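Local coordinates for homoserine dehydrogenase (Staphylococcus aureus M1064, PDB 4PG7), which catalyses the NAD(P)-dependent interconversion of aspartate semialdehyde and homoserine by hydride transfer, a step of the aspartic acid pathway of amino-acid biosynthesis, at residues A[172-177]-A[228-233]; A[232-237]-A[277-282]. One frame throughout, in Å; residues are numbered along the deposited sequence.

Interaction 1: residues A[172-177]-A[228-233]; sequences SKFMGI and ITSYLS
Phe-174 packs face-on against Thr-229 in a helix-on-sheet contact, where helix 220-234 lies over one side of the mixed sheet that contains strand 171-177. The axes of the two short segments approach to 10.0 Å, a usual spacing for a helix on a sheet, and their N-to-C directions differ by 147°, so the strand runs roughly antiparallel to the helix.

The main evidence is a CH-pi contact: Thr-229 CG2 lies 3.5 Å from the centroid of the Phe-174 ring and only 5° off the ring normal. The methyl is therefore centred over the face, almost equally far from all six carbons. On the helix side, CG2 stands anti to its own backbone N, while OG1 turns back to the carbonyl of Lys-225. Phe-174 already leaves the strand toward the helix. At the rim of the same ring, Ser-230 OG lies near the plane, 3.6 Å from Phe-174 CZ; this hydroxyl is hydrogen-bonded to Val-226 O. Ser-233 OG makes a looser approach, 4.0 Å from Phe-174 CD2. It also bonds to Thr-229 O at 2.8 Å, tilted 35° from the carbonyl plane, and Ser-233 N reaches that same oxygen from the opposite face.

Strand 171-177 is itself held between strands 264-275 and 302-308, and Ser-172 with Lys-173 opposite Ile-307 forms a classic beta bulge. Each of the three hydroxyls next to the ring is engaged by a carbonyl one turn back in its own helix. This is consistent with a hydroxyl-bearing helix face packing on an aromatic ring, probably mainly through dispersion and weak CH-pi attraction.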
ATOM      1  N   SER A 172      11.872   9.300   5.599  1.00 42.41           N
ATOM      2  CA  SER A 172      13.321   9.461   5.515  1.00 42.27           C
ATOM      3  C   SER A 172      13.975   8.599   4.429  1.00 38.43           C
ATOM      4  O   SER A 172      15.084   8.884   3.975  1.00 35.93           O
ATOM      5  CB  SER A 172      13.948   9.131   6.865  1.00 44.86           C
ATOM      6  OG  SER A 172      13.829   7.751   7.151  1.00 47.78           O
ATOM      7  N   LYS A 173      13.298   7.538   4.014  1.00 35.13           N
ATOM      8  CA  LYS A 173      13.873   6.620   3.037  1.00 33.50           C
ATOM      9  C   LYS A 173      12.758   5.860   2.326  1.00 31.18           C
ATOM     10  O   LYS A 173      11.746   5.530   2.927  1.00 30.29           O
ATOM     11  CB  LYS A 173      14.852   5.652   3.721  1.00 33.82           C
ATOM     12  CG  LYS A 173      15.454   4.570   2.819  1.00 32.17           C
ATOM     13  CD  LYS A 173      16.490   3.755   3.582  1.00 34.26           C
ATOM     14  CE  LYS A 173      17.046   2.623   2.736  1.00 34.64           C
ATOM     15  NZ  LYS A 173      17.883   1.675   3.525  1.00 35.67           N
ATOM     16  N   PHE A 174      12.939   5.612   1.037  1.00 30.96           N
ATOM     17  CA  PHE A 174      12.110   4.636   0.340  1.00 29.31           C
ATOM     18  C   PHE A 174      12.972   3.721  -0.482  1.00 28.74           C
ATOM     19  O   PHE A 174      14.037   4.111  -0.952  1.00 28.68           O
ATOM     20  CB  PHE A 174      11.055   5.314  -0.545  1.00 29.72           C
ATOM     21  CG  PHE A 174      11.620   6.047  -1.733  1.00 29.63           C
ATOM     22  CD1 PHE A 174      11.910   5.366  -2.919  1.00 29.85           C
ATOM     23  CD2 PHE A 174      11.826   7.403  -1.696  1.00 30.51           C
ATOM     24  CE1 PHE A 174      12.424   6.023  -4.020  1.00 29.72           C
ATOM     25  CE2 PHE A 174      12.335   8.073  -2.802  1.00 31.51           C
ATOM     26  CZ  PHE A 174      12.648   7.388  -3.956  1.00 30.40           C
ATOM     27  N   MET A 175      12.493   2.496  -0.655  1.00 28.35           N
ATOM     28  CA  MET A 175      13.105   1.523  -1.551  1.00 28.12           C
ATOM     29  C   MET A 175      11.991   0.909  -2.365  1.00 27.51           C
ATOM     30  O   MET A 175      10.961   0.522  -1.807  1.00 26.62           O
ATOM     31  CB  MET A 175      13.782   0.402  -0.769  1.00 28.65           C
ATOM     32  CG  MET A 175      14.937   0.841   0.078  1.00 31.28           C
ATOM     33  SD  MET A 175      15.753  -0.592   0.770  1.00 34.60           S
ATOM     34  CE  MET A 175      14.595  -1.147   1.990  1.00 35.09           C
ATOM     35  N   GLY A 176      12.205   0.772  -3.663  1.00 26.37           N
ATOM     36  CA  GLY A 176      11.177   0.259  -4.503  1.00 25.80           C
ATOM     37  C   GLY A 176      11.622  -0.649  -5.604  1.00 26.50           C
ATOM     38  O   GLY A 176      12.753  -0.544  -6.107  1.00 27.28           O
ATOM     39  N   ILE A 177      10.718  -1.554  -5.972  1.00 25.43           N
ATOM     40  CA  ILE A 177      10.828  -2.317  -7.198  1.00 25.23           C
ATOM     41  C   ILE A 177       9.923  -1.575  -8.164  1.00 26.38           C
ATOM     42  O   ILE A 177       8.717  -1.567  -7.961  1.00 25.32           O
ATOM     43  CB  ILE A 177      10.416  -3.776  -6.978  1.00 25.40           C
ATOM     44  CG1 ILE A 177      11.440  -4.438  -6.048  1.00 24.63           C
ATOM     45  CG2 ILE A 177      10.277  -4.503  -8.311  1.00 24.89           C
ATOM     46  CD1 ILE A 177      11.021  -5.766  -5.444  1.00 25.12           C
ATOM     47  N   ILE A 228      10.644  10.976  -9.421  1.00 32.49           N
ATOM     48  CA  ILE A 228       9.262  11.304  -9.092  1.00 34.28           C
ATOM     49  C   ILE A 228       8.933  10.951  -7.645  1.00 34.95           C
ATOM     50  O   ILE A 228       8.354  11.757  -6.918  1.00 35.63           O
ATOM     51  CB  ILE A 228       8.263  10.584 -10.024  1.00 35.19           C
ATOM     52  CG1 ILE A 228       8.432  11.019 -11.490  1.00 36.67           C
ATOM     53  CG2 ILE A 228       6.827  10.846  -9.586  1.00 37.45           C
ATOM     54  CD1 ILE A 228       8.217  12.501 -11.730  1.00 38.10           C
ATOM     55  N   THR A 229       9.280   9.739  -7.232  1.00 34.13           N
ATOM     56  CA  THR A 229       9.016   9.303  -5.879  1.00 33.69           C
ATOM     57  C   THR A 229       9.717  10.204  -4.834  1.00 36.20           C
ATOM     58  O   THR A 229       9.143  10.481  -3.774  1.00 35.13           O
ATOM     59  CB  THR A 229       9.374   7.830  -5.698  1.00 34.04           C
ATOM     60  OG1 THR A 229       8.630   7.059  -6.649  1.00 32.91           O
ATOM     61  CG2 THR A 229       9.043   7.345  -4.299  1.00 33.46           C
ATOM     62  N   SER A 230      10.917  10.677  -5.152  1.00 36.73           N
ATOM     63  CA  SER A 230      11.650  11.592  -4.275  1.00 38.12           C
ATOM     64  C   SER A 230      10.939  12.938  -4.153  1.00 41.06           C
ATOM     65  O   SER A 230      10.888  13.542  -3.073  1.00 38.73           O
ATOM     66  CB  SER A 230      13.069  11.829  -4.806  1.00 36.60           C
ATOM     67  OG  SER A 230      13.838  10.640  -4.780  1.00 34.60           O
ATOM     68  N   TYR A 231      10.396  13.409  -5.266  1.00 42.19           N
ATOM     69  CA  TYR A 231       9.627  14.653  -5.274  1.00 42.99           C
ATOM     70  C   TYR A 231       8.354  14.544  -4.419  1.00 43.00           C
ATOM     71  O   TYR A 231       8.076  15.412  -3.609  1.00 42.40           O
ATOM     72  CB  TYR A 231       9.274  15.046  -6.705  1.00 42.65           C
ATOM     73  CG  TYR A 231       8.535  16.361  -6.783  1.00 46.38           C
ATOM     74  CD1 TYR A 231       9.121  17.531  -6.317  1.00 46.42           C
ATOM     75  CD2 TYR A 231       7.244  16.428  -7.303  1.00 46.50           C
ATOM     76  CE1 TYR A 231       8.437  18.736  -6.366  1.00 51.57           C
ATOM     77  CE2 TYR A 231       6.558  17.632  -7.370  1.00 50.30           C
ATOM     78  CZ  TYR A 231       7.160  18.779  -6.899  1.00 50.19           C
ATOM     79  OH  TYR A 231       6.472  19.957  -6.966  1.00 56.16           O
ATOM     80  N   LEU A 232       7.618  13.452  -4.585  1.00 42.32           N
ATOM     81  CA  LEU A 232       6.420  13.211  -3.814  1.00 43.07           C
ATOM     82  C   LEU A 232       6.703  12.903  -2.339  1.00 45.01           C
ATOM     83  O   LEU A 232       5.966  13.361  -1.481  1.00 45.88           O
ATOM     84  CB  LEU A 232       5.609  12.071  -4.433  1.00 42.66           C
ATOM     85  CG  LEU A 232       5.082  12.365  -5.843  1.00 44.76           C
ATOM     86  CD1 LEU A 232       4.402  11.140  -6.423  1.00 43.52           C
ATOM     87  CD2 LEU A 232       4.120  13.551  -5.835  1.00 48.13           C
ATOM     88  N   SER A 233       7.782  12.174  -2.041  1.00 43.38           N
ATOM     89  CA  SER A 233       8.128  11.811  -0.659  1.00 44.27           C
ATOM     90  C   SER A 233       8.801  12.918   0.143  1.00 44.80           C
ATOM     91  O   SER A 233       8.508  13.100   1.328  1.00 45.73           O
ATOM     92  CB  SER A 233       9.057  10.580  -0.637  1.00 43.36           C
ATOM     93  OG  SER A 233       8.414   9.464  -1.225  1.00 43.46           O
TER

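Interaction 2: residues A[232-237]-A[277-282]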
ATOM      1  N   LEU A 232       7.618  13.452  -4.585  1.00 42.32           N
ATOM      2  CA  LEU A 232       6.420  13.211  -3.814  1.00 43.07           C
ATOM      3  C   LEU A 232       6.703  12.903  -2.339  1.00 45.01           C
ATOM      4  O   LEU A 232       5.966  13.361  -1.481  1.00 45.88           O
ATOM      5  CB  LEU A 232       5.609  12.071  -4.433  1.00 42.66           C
ATOM      6  CG  LEU A 232       5.082  12.365  -5.843  1.00 44.76           C
ATOM      7  CD1 LEU A 232       4.402  11.140  -6.423  1.00 43.52           C
ATOM      8  CD2 LEU A 232       4.120  13.551  -5.835  1.00 48.13           C
ATOM      9  N   SER A 233       7.782  12.174  -2.041  1.00 43.38           N
ATOM     10  CA  SER A 233       8.128  11.811  -0.659  1.00 44.27           C
ATOM     11  C   SER A 233       8.801  12.918   0.143  1.00 44.80           C
ATOM     12  O   SER A 233       8.508  13.100   1.328  1.00 45.73           O
ATOM     13  CB  SER A 233       9.057  10.580  -0.637  1.00 43.36           C
ATOM     14  OG  SER A 233       8.414   9.464  -1.225  1.00 43.46           O
ATOM     15  N   PHE A 234       9.747  13.609  -0.477  1.00 44.46           N
ATOM     16  CA  PHE A 234      10.608  14.529   0.233  1.00 45.42           C
ATOM     17  C   PHE A 234      10.374  15.985  -0.131  1.00 49.13           C
ATOM     18  O   PHE A 234      11.011  16.853   0.462  1.00 48.36           O
ATOM     19  CB  PHE A 234      12.070  14.225  -0.075  1.00 44.72           C
ATOM     20  CG  PHE A 234      12.463  12.801   0.145  1.00 43.22           C
ATOM     21  CD1 PHE A 234      12.151  12.156   1.331  1.00 43.17           C
ATOM     22  CD2 PHE A 234      13.208  12.123  -0.811  1.00 40.72           C
ATOM     23  CE1 PHE A 234      12.531  10.846   1.536  1.00 42.06           C
ATOM     24  CE2 PHE A 234      13.603  10.815  -0.599  1.00 40.12           C
ATOM     25  CZ  PHE A 234      13.270  10.178   0.575  1.00 39.61           C
ATOM     26  N   ASN A 235       9.499  16.252  -1.109  1.00 50.16           N
ATOM     27  CA  ASN A 235       9.297  17.601  -1.629  0.50 51.84           C
ATOM     28  C   ASN A 235      10.602  18.249  -2.096  1.00 51.93           C
ATOM     29  O   ASN A 235      10.798  19.448  -1.962  1.00 54.43           O
ATOM     30  CB  ASN A 235       8.594  18.473  -0.591  0.50 52.43           C
ATOM     31  CG  ASN A 235       7.345  17.817  -0.027  0.50 52.21           C
ATOM     32  OD1 ASN A 235       6.555  17.229  -0.764  0.50 50.54           O
ATOM     33  ND2 ASN A 235       7.162  17.917   1.284  0.50 52.65           N
ATOM     34  N   GLN A 236      11.490  17.435  -2.654  1.00 51.48           N
ATOM     35  CA  GLN A 236      12.757  17.911  -3.186  1.00 51.94           C
ATOM     36  C   GLN A 236      12.825  17.533  -4.640  1.00 47.90           C
ATOM     37  O   GLN A 236      12.436  16.440  -5.018  1.00 47.18           O
ATOM     38  CB  GLN A 236      13.931  17.249  -2.472  1.00 54.09           C
ATOM     39  CG  GLN A 236      14.067  17.624  -1.007  1.00 58.29           C
ATOM     40  CD  GLN A 236      14.538  19.047  -0.801  1.00 61.35           C
ATOM     41  OE1 GLN A 236      13.941  19.799  -0.038  1.00 68.88           O
ATOM     42  NE2 GLN A 236      15.609  19.426  -1.481  1.00 62.50           N
ATOM     43  N   VAL A 237      13.375  18.430  -5.439  1.00 46.70           N
ATOM     44  CA  VAL A 237      13.566  18.200  -6.844  1.00 44.34           C
ATOM     45  C   VAL A 237      14.980  17.709  -7.064  1.00 43.72           C
ATOM     46  O   VAL A 237      15.920  18.408  -6.737  1.00 45.54           O
ATOM     47  CB  VAL A 237      13.371  19.508  -7.635  1.00 44.60           C
ATOM     48  CG1 VAL A 237      13.817  19.343  -9.075  1.00 44.42           C
ATOM     49  CG2 VAL A 237      11.920  19.968  -7.559  1.00 44.45           C
ATOM     50  N   GLY A 277      19.119  17.574   4.824  1.00 67.66           N
ATOM     51  CA  GLY A 277      18.716  18.455   3.725  1.00 67.73           C
ATOM     52  C   GLY A 277      18.939  17.942   2.301  1.00 63.64           C
ATOM     53  O   GLY A 277      18.519  18.607   1.353  1.00 66.87           O
ATOM     54  N   LYS A 278      19.566  16.771   2.134  1.00 57.63           N
ATOM     55  CA  LYS A 278      19.926  16.260   0.790  1.00 55.53           C
ATOM     56  C   LYS A 278      19.379  14.852   0.488  1.00 51.37           C
ATOM     57  O   LYS A 278      19.323  13.994   1.363  1.00 49.51           O
ATOM     58  CB  LYS A 278      21.441  16.249   0.624  1.00 56.38           C
ATOM     59  N   VAL A 279      18.993  14.625  -0.766  1.00 49.42           N
ATOM     60  CA  VAL A 279      18.529  13.318  -1.226  1.00 44.54           C
ATOM     61  C   VAL A 279      19.665  12.571  -1.919  1.00 41.24           C
ATOM     62  O   VAL A 279      20.260  13.088  -2.851  1.00 40.09           O
ATOM     63  CB  VAL A 279      17.357  13.468  -2.230  1.00 45.79           C
ATOM     64  CG1 VAL A 279      16.889  12.103  -2.754  1.00 43.50           C
ATOM     65  CG2 VAL A 279      16.196  14.233  -1.599  1.00 46.35           C
ATOM     66  N   ASN A 280      19.964  11.361  -1.468  1.00 38.04           N
ATOM     67  CA  ASN A 280      20.821  10.450  -2.218  1.00 39.13           C
ATOM     68  C   ASN A 280      19.945   9.423  -2.925  1.00 34.67           C
ATOM     69  O   ASN A 280      19.246   8.652  -2.274  1.00 31.83           O
ATOM     70  CB  ASN A 280      21.794   9.723  -1.291  1.00 42.56           C
ATOM     71  CG  ASN A 280      22.792  10.657  -0.661  1.00 47.71           C
ATOM     72  OD1 ASN A 280      23.044  10.576   0.534  1.00 55.12           O
ATOM     73  ND2 ASN A 280      23.365  11.561  -1.460  1.00 48.69           N
ATOM     74  N   ALA A 281      19.985   9.424  -4.248  1.00 33.46           N
ATOM     75  CA  ALA A 281      19.066   8.612  -5.049  1.00 31.37           C
ATOM     76  C   ALA A 281      19.833   7.658  -5.941  1.00 30.46           C
ATOM     77  O   ALA A 281      20.850   8.027  -6.499  1.00 28.21           O
ATOM     78  CB  ALA A 281      18.186   9.508  -5.892  1.00 31.35           C
ATOM     79  N   SER A 282      19.327   6.428  -6.078  1.00 29.36           N
ATOM     80  CA  SER A 282      19.986   5.403  -6.876  1.00 28.94           C
ATOM     81  C   SER A 282      19.035   4.341  -7.391  1.00 28.75           C
ATOM     82  O   SER A 282      17.948   4.131  -6.853  1.00 26.99           O
ATOM     83  CB  SER A 282      21.075   4.705  -6.056  1.00 29.82           C
ATOM     84  OG  SER A 282      20.545   4.200  -4.838  1.00 31.10           O
TER
HETATM   85  O   HOH W   1      17.500  17.775  -1.599  1.00 57.96           O
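Val-279 meets Phe-234 and Gln-236 in the apolar part of this contact, and its CG2 methyl does most of the touching. Phe-234 CD2 is 3.7 Å from Val-279 CG2. The second methyl, CG1, reaches the neighbouring ring carbon CE2 at 4.1 Å, so both methyls lie alongside the CD2-CE2 bond on one side of the ring plane. Both are placed by the valine's first torsion, which sets CG1 anti to the backbone N and CG2 beside it. The opposite face of the Phe-234 ring is covered by its own neighbour in sequence, with Ser-233 CB 3.9 Å above the plane and over the centre. Gln-236 adds aliphatic packing: its CB lies 3.9 Å from Val-279 CG2, and the glutamine and valine side chains run alongside one another, pointing opposite ways.

The polar part is mediated by water. Gln-236 is bent at chi2 (-71°), which lifts its amide off the valine and toward the start of the strand. There NE2 stays 4.1 Å from Gly-277 O, too far for a direct bond. A water spans the interval, donating to Gly-277 O at 3.2 Å; its bond from Gln-236 NE2 is weak and, at 2.5 Å, doubtfully short.

This is packing of the C-terminal end of helix 220-234 and the loop after it against the start of strand 278-289, with no residue of the lysine pocket in it. Asn-235, with positive phi (54°), is the first residue to leave the helical conformation, and Gln-236 beyond it points toward the strand. Tyr-274 of strand 264-275 meets the Phe-234 ring with planes at about 35° and also touches Gln-236 and Val-279. Ser-230 of helix 220-234 and Ile-238 also touch Val-279, while Val-237 turns to helix 129-141.

How the interactions relate
Past the N-terminal parallel sheet, the chain enters strand 171-177, then runs through a mostly helical passage of 50 residues before helix 220-234 returns to close interaction 1 on that strand. Interaction 2 starts on the end of this same helix, sharing Leu-232 and Ser-233, and closes a second loop of 39 residues at strand 278-289. The two loops thus follow one another, overlapping by those two residues. Their centres are 7 Å apart, and they touch directly where Phe-174 CE2 lies 3.7 Å from Phe-234 CE2. Together they fasten helix 220-234 to two strands of one mixed sheet, with strand 264-275 pairing with both.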